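PDB 4H7N: aldehyde dehydrogenase, which probably oxidises aldehydes to carboxylic acids with NAD+ as the electron acceptor, as other members of the aldehyde dehydrogenase family do. Local coordinates for residues L56-R67 with I88-C99. Numbering follows the deposited sequence.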
loop_
_atom_site.group_PDB
_atom_site.type_symbol
_atom_site.label_atom_id
_atom_site.label_comp_id
_atom_site.label_asym_id
_atom_site.label_seq_id
_atom_site.Cartn_x
_atom_site.Cartn_y
_atom_site.Cartn_z
ATOM N N LEU A 56 -22.447 15.242 2.639
ATOM C CA LEU A 56 -21.522 15.497 3.738
ATOM C C LEU A 56 -21.747 16.903 4.282
ATOM O O LEU A 56 -21.727 17.120 5.505
ATOM C CB LEU A 56 -20.050 15.317 3.284
ATOM C CG LEU A 56 -19.436 13.937 3.508
ATOM C CD1 LEU A 56 -19.385 13.556 4.973
ATOM C CD2 LEU A 56 -20.177 12.823 2.831
ATOM N N GLN A 57 -21.980 17.871 3.397
ATOM C CA GLN A 57 -22.276 19.225 3.873
ATOM C C GLN A 57 -23.601 19.285 4.655
ATOM O O GLN A 57 -23.721 20.076 5.594
ATOM C CB GLN A 57 -22.265 20.254 2.713
ATOM C CG GLN A 57 -20.839 20.443 2.152
ATOM C CD GLN A 57 -19.900 21.224 3.091
ATOM O OE1 GLN A 57 -20.295 22.162 3.757
ATOM N NE2 GLN A 57 -18.649 20.845 3.116
ATOM N N GLN A 58 -24.600 18.506 4.241
ATOM C CA GLN A 58 -25.862 18.406 5.008
ATOM C C GLN A 58 -25.585 17.836 6.398
ATOM O O GLN A 58 -26.168 18.302 7.373
ATOM C CB GLN A 58 -26.919 17.508 4.330
ATOM C CG GLN A 58 -27.816 18.203 3.357
ATOM C CD GLN A 58 -28.383 17.321 2.233
ATOM O OE1 GLN A 58 -28.273 16.086 2.230
ATOM N NE2 GLN A 58 -29.022 17.989 1.254
ATOM N N TRP A 59 -24.717 16.818 6.463
ATOM C CA TRP A 59 -24.310 16.213 7.741
ATOM C C TRP A 59 -23.575 17.251 8.592
ATOM O O TRP A 59 -23.907 17.442 9.780
ATOM C CB TRP A 59 -23.470 14.935 7.517
ATOM C CG TRP A 59 -23.171 14.182 8.761
ATOM C CD1 TRP A 59 -24.037 13.925 9.783
ATOM C CD2 TRP A 59 -21.948 13.581 9.126
ATOM N NE1 TRP A 59 -23.439 13.195 10.729
ATOM C CE2 TRP A 59 -22.144 12.989 10.386
ATOM C CE3 TRP A 59 -20.696 13.476 8.512
ATOM C CZ2 TRP A 59 -21.151 12.317 11.052
ATOM C CZ3 TRP A 59 -19.708 12.816 9.171
ATOM C CH2 TRP A 59 -19.933 12.249 10.444
ATOM N N LYS A 60 -22.663 17.998 7.978
ATOM C CA LYS A 60 -21.972 19.060 8.679
ATOM C C LYS A 60 -22.957 20.110 9.252
ATOM O O LYS A 60 -22.843 20.542 10.407
ATOM C CB LYS A 60 -20.959 19.768 7.774
ATOM C CG LYS A 60 -20.052 20.697 8.547
ATOM C CD LYS A 60 -19.046 21.450 7.677
ATOM C CE LYS A 60 -19.533 22.848 7.429
ATOM N NZ LYS A 60 -18.912 23.500 6.262
ATOM N N GLN A 61 -23.921 20.510 8.450
ATOM C CA GLN A 61 -24.938 21.430 8.943
ATOM C C GLN A 61 -25.685 20.897 10.159
ATOM O O GLN A 61 -25.900 21.641 11.113
ATOM C CB GLN A 61 -25.929 21.849 7.837
ATOM C CG GLN A 61 -25.303 22.816 6.834
ATOM C CD GLN A 61 -24.589 23.989 7.520
ATOM O OE1 GLN A 61 -25.144 24.642 8.431
ATOM N NE2 GLN A 61 -23.357 24.252 7.106
ATOM N N ALA A 62 -26.102 19.638 10.119
ATOM C CA ALA A 62 -26.800 19.030 11.240
ATOM C C ALA A 62 -25.929 18.966 12.494
ATOM O O ALA A 62 -26.418 19.191 13.583
ATOM C CB ALA A 62 -27.316 17.631 10.889
ATOM N N ILE A 63 -24.658 18.631 12.339
ATOM C CA ILE A 63 -23.737 18.600 13.459
ATOM C C ILE A 63 -23.588 19.985 14.029
ATOM O O ILE A 63 -23.639 20.178 15.251
ATOM C CB ILE A 63 -22.343 18.090 13.031
ATOM C CG1 ILE A 63 -22.422 16.652 12.605
ATOM C CG2 ILE A 63 -21.325 18.260 14.147
ATOM C CD1 ILE A 63 -21.262 16.235 11.707
ATOM N N LEU A 64 -23.408 20.967 13.169
ATOM C CA LEU A 64 -23.315 22.342 13.640
ATOM C C LEU A 64 -24.554 22.807 14.382
ATOM O O LEU A 64 -24.443 23.620 15.301
ATOM C CB LEU A 64 -23.089 23.282 12.457
ATOM C CG LEU A 64 -21.666 23.316 11.907
ATOM C CD1 LEU A 64 -21.582 24.098 10.606
ATOM C CD2 LEU A 64 -20.727 23.899 12.954
ATOM N N SER A 65 -25.740 22.354 13.961
ATOM C CA SER A 65 -26.971 22.716 14.665
ATOM C C SER A 65 -27.039 22.190 16.099
ATOM O O SER A 65 -27.872 22.640 16.872
ATOM C CB SER A 65 -28.211 22.208 13.925
ATOM O OG SER A 65 -28.437 20.804 14.138
ATOM N N ARG A 66 -26.211 21.217 16.436
ATOM C CA ARG A 66 -26.209 20.603 17.758
ATOM C C ARG A 66 -24.800 20.595 18.310
ATOM O O ARG A 66 -24.372 19.650 18.990
ATOM C CB ARG A 66 -26.808 19.185 17.681
ATOM C CG ARG A 66 -28.324 19.153 17.338
ATOM C CD ARG A 66 -29.148 19.996 18.323
ATOM N NE ARG A 66 -30.426 20.525 17.775
ATOM C CZ ARG A 66 -31.496 19.769 17.564
ATOM N NH1 ARG A 66 -32.628 20.293 17.099
ATOM N NH2 ARG A 66 -31.434 18.458 17.836
ATOM N N ARG A 67 -24.065 21.652 18.026
ATOM C CA ARG A 67 -22.643 21.679 18.388
ATOM C C ARG A 67 -22.442 21.530 19.888
ATOM O O ARG A 67 -21.518 20.863 20.322
ATOM C CB ARG A 67 -21.981 22.976 17.901
ATOM C CG ARG A 67 -20.478 22.955 18.094
ATOM C CD ARG A 67 -19.771 24.174 17.516
ATOM N NE ARG A 67 -18.376 24.092 17.958
ATOM C CZ ARG A 67 -17.307 24.409 17.247
ATOM N NH1 ARG A 67 -17.419 24.891 16.028
ATOM N NH2 ARG A 67 -16.115 24.303 17.795
ATOM N N ILE A 88 -13.134 19.792 17.412
ATOM C CA ILE A 88 -14.355 20.003 16.660
ATOM C C ILE A 88 -14.131 20.912 15.431
ATOM O O ILE A 88 -14.644 20.637 14.357
ATOM C CB ILE A 88 -15.493 20.516 17.541
ATOM C CG1 ILE A 88 -15.894 19.431 18.518
ATOM C CG2 ILE A 88 -16.680 20.860 16.673
ATOM C CD1 ILE A 88 -16.776 19.858 19.697
ATOM N N ASP A 89 -13.397 21.997 15.611
ATOM C CA ASP A 89 -13.106 22.940 14.524
ATOM C C ASP A 89 -12.312 22.243 13.409
ATOM O O ASP A 89 -12.598 22.398 12.224
ATOM C CB ASP A 89 -12.309 24.129 15.063
ATOM C CG ASP A 89 -13.175 25.087 15.888
ATOM O OD1 ASP A 89 -14.405 25.151 15.655
ATOM O OD2 ASP A 89 -12.604 25.780 16.773
ATOM N N SER A 90 -11.331 21.468 13.822
ATOM C CA SER A 90 -10.473 20.709 12.920
ATOM C C SER A 90 -11.251 19.632 12.123
ATOM O O SER A 90 -11.101 19.489 10.888
ATOM C CB SER A 90 -9.317 20.137 13.713
ATOM O OG SER A 90 -8.722 19.035 13.021
ATOM N N PHE A 91 -12.114 18.886 12.795
ATOM C CA PHE A 91 -13.077 17.986 12.106
ATOM C C PHE A 91 -13.936 18.718 11.053
ATOM O O PHE A 91 -14.050 18.290 9.917
ATOM C CB PHE A 91 -14.006 17.321 13.155
ATOM C CG PHE A 91 -15.162 16.546 12.572
ATOM C CD1 PHE A 91 -14.961 15.573 11.649
ATOM C CD2 PHE A 91 -16.432 16.785 12.980
ATOM C CE1 PHE A 91 -16.016 14.845 11.142
ATOM C CE2 PHE A 91 -17.481 16.070 12.510
ATOM C CZ PHE A 91 -17.269 15.081 11.591
ATOM N N LEU A 92 -14.560 19.807 11.454
ATOM C CA LEU A 92 -15.390 20.575 10.528
ATOM C C LEU A 92 -14.606 21.110 9.305
ATOM O O LEU A 92 -15.099 21.054 8.178
ATOM C CB LEU A 92 -16.077 21.729 11.250
ATOM C CG LEU A 92 -17.047 21.314 12.370
ATOM C CD1 LEU A 92 -17.497 22.555 13.127
ATOM C CD2 LEU A 92 -18.238 20.530 11.860
ATOM N N ALA A 93 -13.397 21.595 9.522
ATOM C CA ALA A 93 -12.575 22.092 8.399
ATOM C C ALA A 93 -12.126 20.956 7.522
ATOM O O ALA A 93 -11.939 21.118 6.316
ATOM C CB ALA A 93 -11.363 22.884 8.877
ATOM N N SER A 94 -11.932 19.788 8.119
ATOM C CA SER A 94 -11.520 18.646 7.325
ATOM C C SER A 94 -12.656 18.172 6.363
ATOM O O SER A 94 -12.397 17.777 5.226
ATOM C CB SER A 94 -10.987 17.566 8.272
ATOM O OG SER A 94 -10.979 16.340 7.626
ATOM N N ILE A 95 -13.917 18.275 6.775
ATOM C CA ILE A 95 -14.989 17.929 5.900
ATOM C C ILE A 95 -14.960 18.873 4.691
ATOM O O ILE A 95 -15.073 18.436 3.522
ATOM C CB ILE A 95 -16.348 18.095 6.619
ATOM C CG1 ILE A 95 -16.542 17.022 7.726
ATOM C CG2 ILE A 95 -17.488 18.016 5.611
ATOM C CD1 ILE A 95 -17.866 17.209 8.480
ATOM N N ASP A 96 -14.808 20.181 4.960
ATOM C CA ASP A 96 -14.697 21.167 3.887
ATOM C C ASP A 96 -13.532 20.888 2.938
ATOM O O ASP A 96 -13.695 20.931 1.699
ATOM C CB ASP A 96 -14.584 22.599 4.443
ATOM C CG ASP A 96 -15.916 23.107 5.041
ATOM O OD1 ASP A 96 -16.956 22.371 4.932
ATOM O OD2 ASP A 96 -15.937 24.254 5.581
ATOM N N ARG A 97 -12.362 20.674 3.508
ATOM C CA ARG A 97 -11.152 20.464 2.733
ATOM C C ARG A 97 -11.231 19.251 1.797
ATOM O O ARG A 97 -10.905 19.332 0.604
ATOM C CB ARG A 97 -9.966 20.309 3.670
ATOM C CG ARG A 97 -8.640 20.289 2.925
ATOM C CD ARG A 97 -7.438 20.214 3.859
ATOM N NE ARG A 97 -7.657 19.395 5.051
ATOM C CZ ARG A 97 -7.490 18.072 5.142
ATOM N NH1 ARG A 97 -7.723 17.487 6.318
ATOM N NH2 ARG A 97 -7.117 17.325 4.078
ATOM N N TRP A 98 -11.644 18.119 2.330
ATOM C CA TRP A 98 -11.853 16.945 1.492
ATOM C C TRP A 98 -12.967 17.123 0.460
ATOM O O TRP A 98 -12.849 16.636 -0.641
ATOM C CB TRP A 98 -12.130 15.698 2.356
ATOM C CG TRP A 98 -10.902 15.185 3.005
ATOM C CD1 TRP A 98 -10.631 15.095 4.348
ATOM C CD2 TRP A 98 -9.730 14.699 2.324
ATOM N NE1 TRP A 98 -9.355 14.588 4.524
ATOM C CE2 TRP A 98 -8.801 14.313 3.306
ATOM C CE3 TRP A 98 -9.406 14.520 0.985
ATOM C CZ2 TRP A 98 -7.546 13.798 2.991
ATOM C CZ3 TRP A 98 -8.165 14.002 0.668
ATOM C CH2 TRP A 98 -7.249 13.659 1.681
ATOM N N CYS A 99 -14.060 17.803 0.813
ATOM C CA CYS A 99 -15.083 18.106 -0.195
ATOM C C CYS A 99 -14.505 18.905 -1.376
ATOM O O CYS A 99 -14.891 18.724 -2.563
ATOM C CB CYS A 99 -16.251 18.874 0.426
ATOM S SG CYS A 99 -17.366 17.816 1.382
#
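Phe91 turns its ring edge toward the face of Trp59, in an offset edge-to-face pair with planes 78° apart. Ile63 CD1 meets that Phe91 edge at CE2, 3.9 Å away, and also lies over the centre of the Trp59 ring. This is the buried side of two nearly antiparallel helix segments, whose axes come within 10.4 Å. Leu56 CB adds to it against Cys99 SG. Ile95 sets CD1 on Lys60 CB and CG, and CG2 beside Gln57 NE2. Farther out, Leu64 CD2 touches Leu92 CD1 at 3.5 Å.

The more exposed side is polar. Asp96 OD1 takes two donors. Lys60 NZ forms a salt bridge to it at 2.6 Å on the syn lone pair. Gln57 NE2 gives it a nearly straight hydrogen bond of 2.9 Å from the anti side, tilted from the carboxylate plane. Gln57 OE1 accepts from the same Lys60 NZ, which ties the three groups together. Lys60 CG stands anti to the backbone N (chi1 -169°) and rests on Leu92 CD2; a bend at chi3 (100°) then turns NZ to Asp96. A methionine in place of Lys60 would probably leave Asp96 without its charged mate. At the other end, Arg67 holds Asp89 in a salt bridge, NH1 and NH2 both reaching OD1, while Ile88 CG2 sits over the guanidinium face.

Residues 56-64 lie on helix 48-64, Arg67 begins helix 67-78, and 88-99 lies on helix 82-106. Leu70 packs on Ile63 and Ile88, Leu140 of helix 139-144 on Phe91, Ile148 of helix 147-153 on Leu56, and Leu182 of a loop on Trp59.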